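Local coordinates for Alpha/beta hydrolase fold-3 domain protein (Sulfolobus islandicus, PDB 5LK6) that probably hydrolyses carboxylic ester bonds, perhaps including those of lipids, as a thermostable esterase of the alpha/beta hydrolase fold, at residues T129-V132 and Y133-D137; I190-S193 and D194-L198; I84-V87 and E88-D91. All blocks are in the same frame, centred on the assembly; numbering follows the deposited sequence.

Interaction 1: T129-V132 and Y133-D137; sequences TNWV and YNNLD
With Trp131 CG anti to the backbone N (chi1 -177°) and Asn135 CG anti to its own carbonyl carbon (chi1 -73°), the indole and the carboxamide four residues later meet where helix 120-133 ends. ND2 of Asn135 sits over one indole face toward its rim, 3.4 Å from Trp131 NE1, with the ring and amide planes 34° apart; both nitrogens are N-H donors, so this is packing of the amide on the ring. The same ND2 donates to Trp131 O at 2.8 Å; the acceptor lies close to the plane of the Asn135 amide, while the donor is tilted from that of the carbonyl. Asparagine suits the place because its short amide can turn back to a carbonyl of the last helical turn. In this alpha/beta hydrolase the helix packs on the central sheet, Val132 facing strand 72-77 and Trp131 reaching strand 46-52. Tyr133 N still makes the helical bond to Thr129 O (3.0 Å). Asn134, the first residue to leave helical angles, divides its N-H weakly between Asn130 O and Trp131 O. Asn135 N then bonds Val132 O at 3.2 Å. Leu136 CD2 rests 3.5 Å from Val132 O, its side chain continuing onto strands 72-77 and 144-150.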
loop_
_atom_site.group_PDB
_atom_site.type_symbol
_atom_site.label_atom_id
_atom_site.label_comp_id
_atom_site.label_asym_id
_atom_site.label_seq_id
_atom_site.Cartn_x
_atom_site.Cartn_y
_atom_site.Cartn_z
ATOM N N THR A 129 8.653 3.301 25.270
ATOM C CA THR A 129 9.117 2.195 24.453
ATOM C C THR A 129 10.035 1.262 25.259
ATOM O O THR A 129 9.877 0.045 25.242
ATOM C CB THR A 129 9.807 2.693 23.165
ATOM O OG1 THR A 129 8.834 3.384 22.388
ATOM C CG2 THR A 129 10.367 1.543 22.336
ATOM N N ASN A 130 10.958 1.859 25.982
ATOM C CA ASN A 130 11.946 1.142 26.748
ATOM C C ASN A 130 11.289 0.337 27.853
ATOM O O ASN A 130 11.611 -0.841 28.078
ATOM C CB ASN A 130 12.920 2.146 27.305
ATOM C CG ASN A 130 14.146 1.507 27.893
ATOM O OD1 ASN A 130 15.071 1.051 27.208
ATOM N ND2 ASN A 130 14.183 1.529 29.180
ATOM N N TRP A 131 10.317 0.933 28.494
ATOM C CA TRP A 131 9.641 0.257 29.556
ATOM C C TRP A 131 8.772 -0.893 29.064
ATOM O O TRP A 131 8.795 -1.969 29.667
ATOM C CB TRP A 131 8.780 1.232 30.330
ATOM C CG TRP A 131 8.101 0.655 31.492
ATOM C CD1 TRP A 131 8.602 0.570 32.792
ATOM C CD2 TRP A 131 6.773 0.090 31.526
ATOM N NE1 TRP A 131 7.649 0.005 33.611
ATOM C CE2 TRP A 131 6.520 -0.295 32.886
ATOM C CE3 TRP A 131 5.767 -0.085 30.570
ATOM C CZ2 TRP A 131 5.304 -0.858 33.303
ATOM C CZ3 TRP A 131 4.539 -0.671 30.976
ATOM C CH2 TRP A 131 4.332 -1.058 32.344
ATOM N N VAL A 132 7.997 -0.663 27.996
ATOM C CA VAL A 132 7.150 -1.718 27.430
ATOM C C VAL A 132 8.028 -2.925 26.993
ATOM O O VAL A 132 7.690 -4.072 27.237
ATOM C CB VAL A 132 6.273 -1.187 26.280
ATOM C CG1 VAL A 132 5.658 -2.333 25.452
ATOM C CG2 VAL A 132 5.196 -0.266 26.819
ATOM N N TYR A 133 9.157 -2.637 26.378
ATOM C CA TYR A 133 10.097 -3.642 25.947
ATOM C C TYR A 133 10.679 -4.490 27.089
ATOM O O TYR A 133 11.016 -5.634 26.859
ATOM C CB TYR A 133 11.218 -2.922 25.221
ATOM C CG TYR A 133 12.333 -3.769 24.677
ATOM C CD1 TYR A 133 12.256 -4.300 23.426
ATOM C CD2 TYR A 133 13.499 -4.001 25.415
ATOM C CE1 TYR A 133 13.293 -5.046 22.911
ATOM C CE2 TYR A 133 14.538 -4.743 24.914
ATOM C CZ TYR A 133 14.423 -5.264 23.667
ATOM O OH TYR A 133 15.430 -5.977 23.102
ATOM N N ASN A 134 10.820 -3.911 28.291
ATOM C CA ASN A 134 11.363 -4.592 29.485
ATOM C C ASN A 134 10.280 -5.199 30.340
ATOM O O ASN A 134 10.556 -5.591 31.420
ATOM C CB ASN A 134 12.138 -3.607 30.366
ATOM C CG ASN A 134 13.421 -3.171 29.732
ATOM O OD1 ASN A 134 14.099 -3.936 29.047
ATOM N ND2 ASN A 134 13.770 -1.941 29.947
ATOM N N ASN A 135 9.046 -5.230 29.869
ATOM C CA ASN A 135 7.944 -5.720 30.625
ATOM C C ASN A 135 6.962 -6.404 29.674
ATOM O O ASN A 135 5.727 -6.277 29.838
ATOM C CB ASN A 135 7.288 -4.557 31.354
ATOM C CG ASN A 135 8.131 -4.052 32.517
ATOM O OD1 ASN A 135 8.158 -4.684 33.572
ATOM N ND2 ASN A 135 8.815 -2.882 32.341
ATOM N N LEU A 136 7.481 -7.172 28.712
ATOM C CA LEU A 136 6.581 -7.826 27.752
ATOM C C LEU A 136 5.635 -8.806 28.434
ATOM O O LEU A 136 4.469 -8.907 28.039
ATOM C CB LEU A 136 7.368 -8.513 26.633
ATOM C CG LEU A 136 8.084 -7.480 25.741
ATOM C CD1 LEU A 136 9.174 -8.090 24.842
ATOM C CD2 LEU A 136 7.057 -6.674 24.942
ATOM N N ASP A 137 6.147 -9.479 29.474
ATOM C CA ASP A 137 5.387 -10.366 30.368
ATOM C C ASP A 137 4.031 -9.760 30.751
ATOM O O ASP A 137 3.035 -10.483 30.752
ATOM C CB ASP A 137 6.238 -10.821 31.601
ATOM C CG ASP A 137 7.051 -9.631 32.269
ATOM O OD1 ASP A 137 8.219 -9.244 31.805
ATOM O OD2 ASP A 137 6.488 -9.082 33.264
#

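Interaction 2: I190-S193 and D194-L198; sequences IEYS and DGFFL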
loop_
_atom_site.group_PDB
_atom_site.type_symbol
_atom_site.label_atom_id
_atom_site.label_comp_id
_atom_site.label_asym_id
_atom_site.label_seq_id
_atom_site.Cartn_x
_atom_site.Cartn_y
_atom_site.Cartn_z
ATOM N N ILE A 190 6.561 23.470 -1.248
ATOM C CA ILE A 190 6.215 24.693 -1.977
ATOM C C ILE A 190 4.805 24.548 -2.609
ATOM O O ILE A 190 3.953 25.342 -2.357
ATOM C CB ILE A 190 7.262 25.069 -3.068
ATOM C CG1 ILE A 190 8.686 25.365 -2.526
ATOM C CG2 ILE A 190 6.761 26.247 -3.884
ATOM C CD1 ILE A 190 8.735 26.075 -1.214
ATOM N N GLU A 191 4.589 23.523 -3.424
ATOM C CA GLU A 191 3.372 23.385 -4.221
ATOM C C GLU A 191 2.088 23.131 -3.410
ATOM O O GLU A 191 1.045 23.538 -3.823
ATOM C CB GLU A 191 3.568 22.258 -5.229
ATOM C CG GLU A 191 2.588 22.216 -6.390
ATOM C CD GLU A 191 2.826 23.264 -7.478
ATOM O OE1 GLU A 191 1.982 23.315 -8.480
ATOM O OE2 GLU A 191 3.809 24.055 -7.275
ATOM N N TYR A 192 2.178 22.447 -2.275
ATOM C CA TYR A 192 1.034 22.076 -1.451
ATOM C C TYR A 192 1.120 22.777 -0.104
ATOM O O TYR A 192 0.576 22.343 0.911
ATOM C CB TYR A 192 0.984 20.547 -1.302
ATOM C CG TYR A 192 1.140 19.835 -2.626
ATOM C CD1 TYR A 192 0.375 20.206 -3.706
ATOM C CD2 TYR A 192 2.017 18.773 -2.795
ATOM C CE1 TYR A 192 0.492 19.578 -4.909
ATOM C CE2 TYR A 192 2.110 18.107 -4.010
ATOM C CZ TYR A 192 1.342 18.531 -5.047
ATOM O OH TYR A 192 1.407 17.998 -6.286
ATOM N N SER A 193 1.745 23.932 -0.124
ATOM C CA SER A 193 1.877 24.741 1.069
ATOM C C SER A 193 0.511 25.283 1.555
ATOM O O SER A 193 0.391 25.589 2.758
ATOM C CB SER A 193 2.858 25.895 0.838
ATOM O OG SER A 193 2.025 26.972 0.508
ATOM N N ASP A 194 -0.487 25.394 0.662
ATOM C CA ASP A 194 -1.843 25.906 0.997
ATOM C C ASP A 194 -2.935 25.071 0.379
ATOM O O ASP A 194 -2.835 24.613 -0.768
ATOM C CB ASP A 194 -2.017 27.345 0.469
ATOM C CG ASP A 194 -1.253 28.370 1.313
ATOM O OD1 ASP A 194 -1.795 28.525 2.468
ATOM O OD2 ASP A 194 -0.156 28.964 0.863
ATOM N N GLY A 195 -4.011 24.910 1.126
ATOM C CA GLY A 195 -5.217 24.303 0.584
ATOM C C GLY A 195 -5.350 22.778 0.644
ATOM O O GLY A 195 -6.324 22.253 0.126
ATOM N N PHE A 196 -4.420 22.069 1.269
ATOM C CA PHE A 196 -4.540 20.621 1.370
ATOM C C PHE A 196 -4.525 20.148 2.816
ATOM O O PHE A 196 -3.896 19.167 3.169
ATOM C CB PHE A 196 -3.411 19.971 0.548
ATOM C CG PHE A 196 -3.476 20.269 -0.937
ATOM C CD1 PHE A 196 -2.848 21.356 -1.456
ATOM C CD2 PHE A 196 -4.192 19.477 -1.777
ATOM C CE1 PHE A 196 -2.866 21.632 -2.820
ATOM C CE2 PHE A 196 -4.214 19.744 -3.137
ATOM C CZ PHE A 196 -3.561 20.832 -3.674
ATOM N N PHE A 197 -5.230 20.886 3.651
ATOM C CA PHE A 197 -5.565 20.507 4.987
ATOM C C PHE A 197 -4.415 20.762 5.945
ATOM O O PHE A 197 -4.597 21.464 6.912
ATOM C CB PHE A 197 -6.121 19.090 5.043
ATOM C CG PHE A 197 -6.642 18.692 6.409
ATOM C CD1 PHE A 197 -7.892 19.107 6.846
ATOM C CD2 PHE A 197 -5.876 17.887 7.256
ATOM C CE1 PHE A 197 -8.353 18.732 8.086
ATOM C CE2 PHE A 197 -6.347 17.530 8.505
ATOM C CZ PHE A 197 -7.571 17.965 8.927
ATOM N N LEU A 198 -3.256 20.172 5.730
ATOM C CA LEU A 198 -2.053 20.562 6.437
ATOM C C LEU A 198 -1.365 21.618 5.554
ATOM O O LEU A 198 -1.132 21.383 4.369
ATOM C CB LEU A 198 -1.136 19.365 6.745
ATOM C CG LEU A 198 0.250 19.701 7.305
ATOM C CD1 LEU A 198 0.122 20.268 8.704
ATOM C CD2 LEU A 198 1.203 18.516 7.304
HETATM O O HOH W 1 -0.102 25.503 -2.207
HETATM O O HOH W 2 -1.663 22.768 2.123
HETATM O O HOH W 3 0.558 27.986 4.396
#
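The ring of Tyr192 turns its edge toward the face of Phe196 in a T-shaped stack, with centroids 5.2 Å apart and planes at 74°, while CB of Glu191 lies over the centre of one Tyr192 face. This is the loop joining helix 187-191 to helix 200-210, probably part of the cap that covers the active site in hormone-sensitive-lipase-like esterases. The two rings come closest at Tyr192 CD1 and Phe196 CE1, 3.7 Å apart. Phe196 points its CG away from its carbonyl carbon (chi1 -63°), which lays the ring back across the turn beside Tyr192. Both rings also meet Tyr243, edge-to-face for Tyr192 and nearly parallel for Phe196, so aromatic side chains suit both places. With an alanine here instead of Phe196, the edge of Tyr192 would lose its aromatic face and the ring of Tyr243 a neighbour, and Tyr192 would probably be freer to turn. Leu198, two residues on from Phe196, touches Asp244 and His274 of the probable catalytic triad. Water fills in for direct backbone bonds across the turn: water 2 donates to Tyr192 O (2.6 Å) and Leu198 O (2.7 Å) and accepts from Phe196 N (3.0 Å). Water 1 joins Glu191 O to Asp194 N, and water 3 donates to both Ser193 O, at 2.9 Å, and Asp194 OD1, at 3.1 Å.

Interaction 3: I84-V87 and E88-D91; sequences IGDV and ESYD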
loop_
_atom_site.group_PDB
_atom_site.type_symbol
_atom_site.label_atom_id
_atom_site.label_comp_id
_atom_site.label_asym_id
_atom_site.label_seq_id
_atom_site.Cartn_x
_atom_site.Cartn_y
_atom_site.Cartn_z
ATOM N N ILE A 84 -1.598 18.883 19.486
ATOM C CA ILE A 84 -2.985 18.379 19.563
ATOM C C ILE A 84 -2.941 16.852 19.484
ATOM O O ILE A 84 -1.851 16.236 19.498
ATOM C CB ILE A 84 -3.908 19.015 18.512
ATOM C CG1 ILE A 84 -3.655 18.482 17.105
ATOM C CG2 ILE A 84 -3.751 20.521 18.577
ATOM C CD1 ILE A 84 -4.461 19.211 16.037
ATOM N N GLY A 85 -4.123 16.264 19.493
ATOM C CA GLY A 85 -4.233 14.843 19.583
ATOM C C GLY A 85 -3.957 14.352 20.989
ATOM O O GLY A 85 -3.459 15.091 21.853
ATOM N N ASP A 86 -4.286 13.083 21.189
ATOM C CA ASP A 86 -4.191 12.382 22.491
ATOM C C ASP A 86 -4.793 10.991 22.352
ATOM O O ASP A 86 -5.391 10.662 21.345
ATOM C CB ASP A 86 -4.840 13.151 23.671
ATOM C CG ASP A 86 -6.296 13.529 23.454
ATOM O OD1 ASP A 86 -7.015 12.980 22.578
ATOM O OD2 ASP A 86 -6.727 14.412 24.237
ATOM N N VAL A 87 -4.581 10.168 23.364
ATOM C CA VAL A 87 -5.124 8.818 23.411
ATOM C C VAL A 87 -6.616 8.758 23.103
ATOM O O VAL A 87 -7.030 7.915 22.333
ATOM C CB VAL A 87 -4.762 8.170 24.740
ATOM C CG1 VAL A 87 -5.591 6.933 25.035
ATOM C CG2 VAL A 87 -3.299 7.782 24.701
ATOM N N GLU A 88 -7.410 9.661 23.658
ATOM C CA GLU A 88 -8.855 9.589 23.487
ATOM C C GLU A 88 -9.204 9.841 22.030
ATOM O O GLU A 88 -9.879 9.027 21.406
ATOM C CB GLU A 88 -9.628 10.503 24.476
ATOM C CG GLU A 88 -9.822 9.949 25.912
ATOM C CD GLU A 88 -10.853 8.727 26.073
ATOM O OE1 GLU A 88 -11.303 7.995 25.083
ATOM O OE2 GLU A 88 -11.218 8.454 27.265
ATOM N N SER A 89 -8.698 10.930 21.465
ATOM C CA SER A 89 -8.936 11.260 20.052
ATOM C C SER A 89 -8.417 10.191 19.079
ATOM O O SER A 89 -9.004 10.022 18.025
ATOM C CB SER A 89 -8.318 12.617 19.673
ATOM O OG SER A 89 -6.881 12.667 19.788
ATOM N N TYR A 90 -7.356 9.474 19.438
ATOM C CA TYR A 90 -6.772 8.445 18.575
ATOM C C TYR A 90 -7.347 7.033 18.749
ATOM O O TYR A 90 -6.887 6.052 18.110
ATOM C CB TYR A 90 -5.234 8.455 18.705
ATOM C CG TYR A 90 -4.632 9.387 17.649
ATOM C CD1 TYR A 90 -4.859 10.763 17.687
ATOM C CD2 TYR A 90 -3.925 8.891 16.596
ATOM C CE1 TYR A 90 -4.352 11.595 16.720
ATOM C CE2 TYR A 90 -3.415 9.724 15.627
ATOM C CZ TYR A 90 -3.636 11.074 15.703
ATOM O OH TYR A 90 -3.118 11.864 14.726
ATOM N N ASP A 91 -8.382 6.941 19.576
ATOM C CA ASP A 91 -8.868 5.686 20.021
ATOM C C ASP A 91 -9.524 4.892 18.839
ATOM O O ASP A 91 -9.259 3.695 18.692
ATOM C CB ASP A 91 -9.795 5.915 21.242
ATOM C CG ASP A 91 -10.338 4.592 21.861
ATOM O OD1 ASP A 91 -9.653 3.993 22.748
ATOM O OD2 ASP A 91 -11.462 4.204 21.409
#
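Asp86 OD1 accepts the N-H of Ser89 at 2.9 Å, a nearly straight bond that arrives almost along the carboxylate C-O axis. Asp86 O takes Tyr90 N at 3.0 Å, closing a five-residue turn that leads into helix 91-101, for which Tyr90 holds the N-cap position. Ser89 OG, lodged between its backbone N and carbonyl carbon (chi1 63°), lies 2.8 Å from Asp86 OD1 and 2.9 Å from Asp86 O, two acceptors within reach of its one proton. Serine suits the site because so short a hydroxyl can fold back on the turn. A type I turn from Glu88 to Asp91 overlaps it, with Asp91 N bonded to Glu88 O. The loop comes just after an HGGG sequence, which in related esterases helps form the oxyanion hole. Further out, Glu88 and Asp91 share Arg61, Asp91 OD1 also bonds Tyr63 OH, and Tyr90 OH bonds Asp150. Gly85 CA lies beside Ser89 OG (3.4 Å); its positive phi (75°) favours glycine, and a side chain there would probably meet the Tyr90 ring. Since Asp86 OD1 receives an N-H while OD2 pairs with Arg32 in a salt bridge, the carboxylate is probably held in its charged form, with its rotation fixed from both oxygens.

From the N terminus the chain meets interaction 3 first, then interaction 1, then interaction 2. They lie in series, neither nesting nor crossing, and each closes only a short turn. Interaction 3 turns the loop after strand 72-77 into helix 91-101, interaction 1 ends helix 120-133 and leads on toward strand 144-150, and interaction 2 bridges helices 187-191 and 200-210. The centres of interactions 1 and 2 are about 39 Å apart, on opposite sides of the chain's centre. Interaction 3 lies deeper, its centre about 22 Å from that of interaction 1 and 24 Å from that of interaction 2. Strand 72-77 relates two of them: it precedes the loop of 84-91 and packs against 129-137.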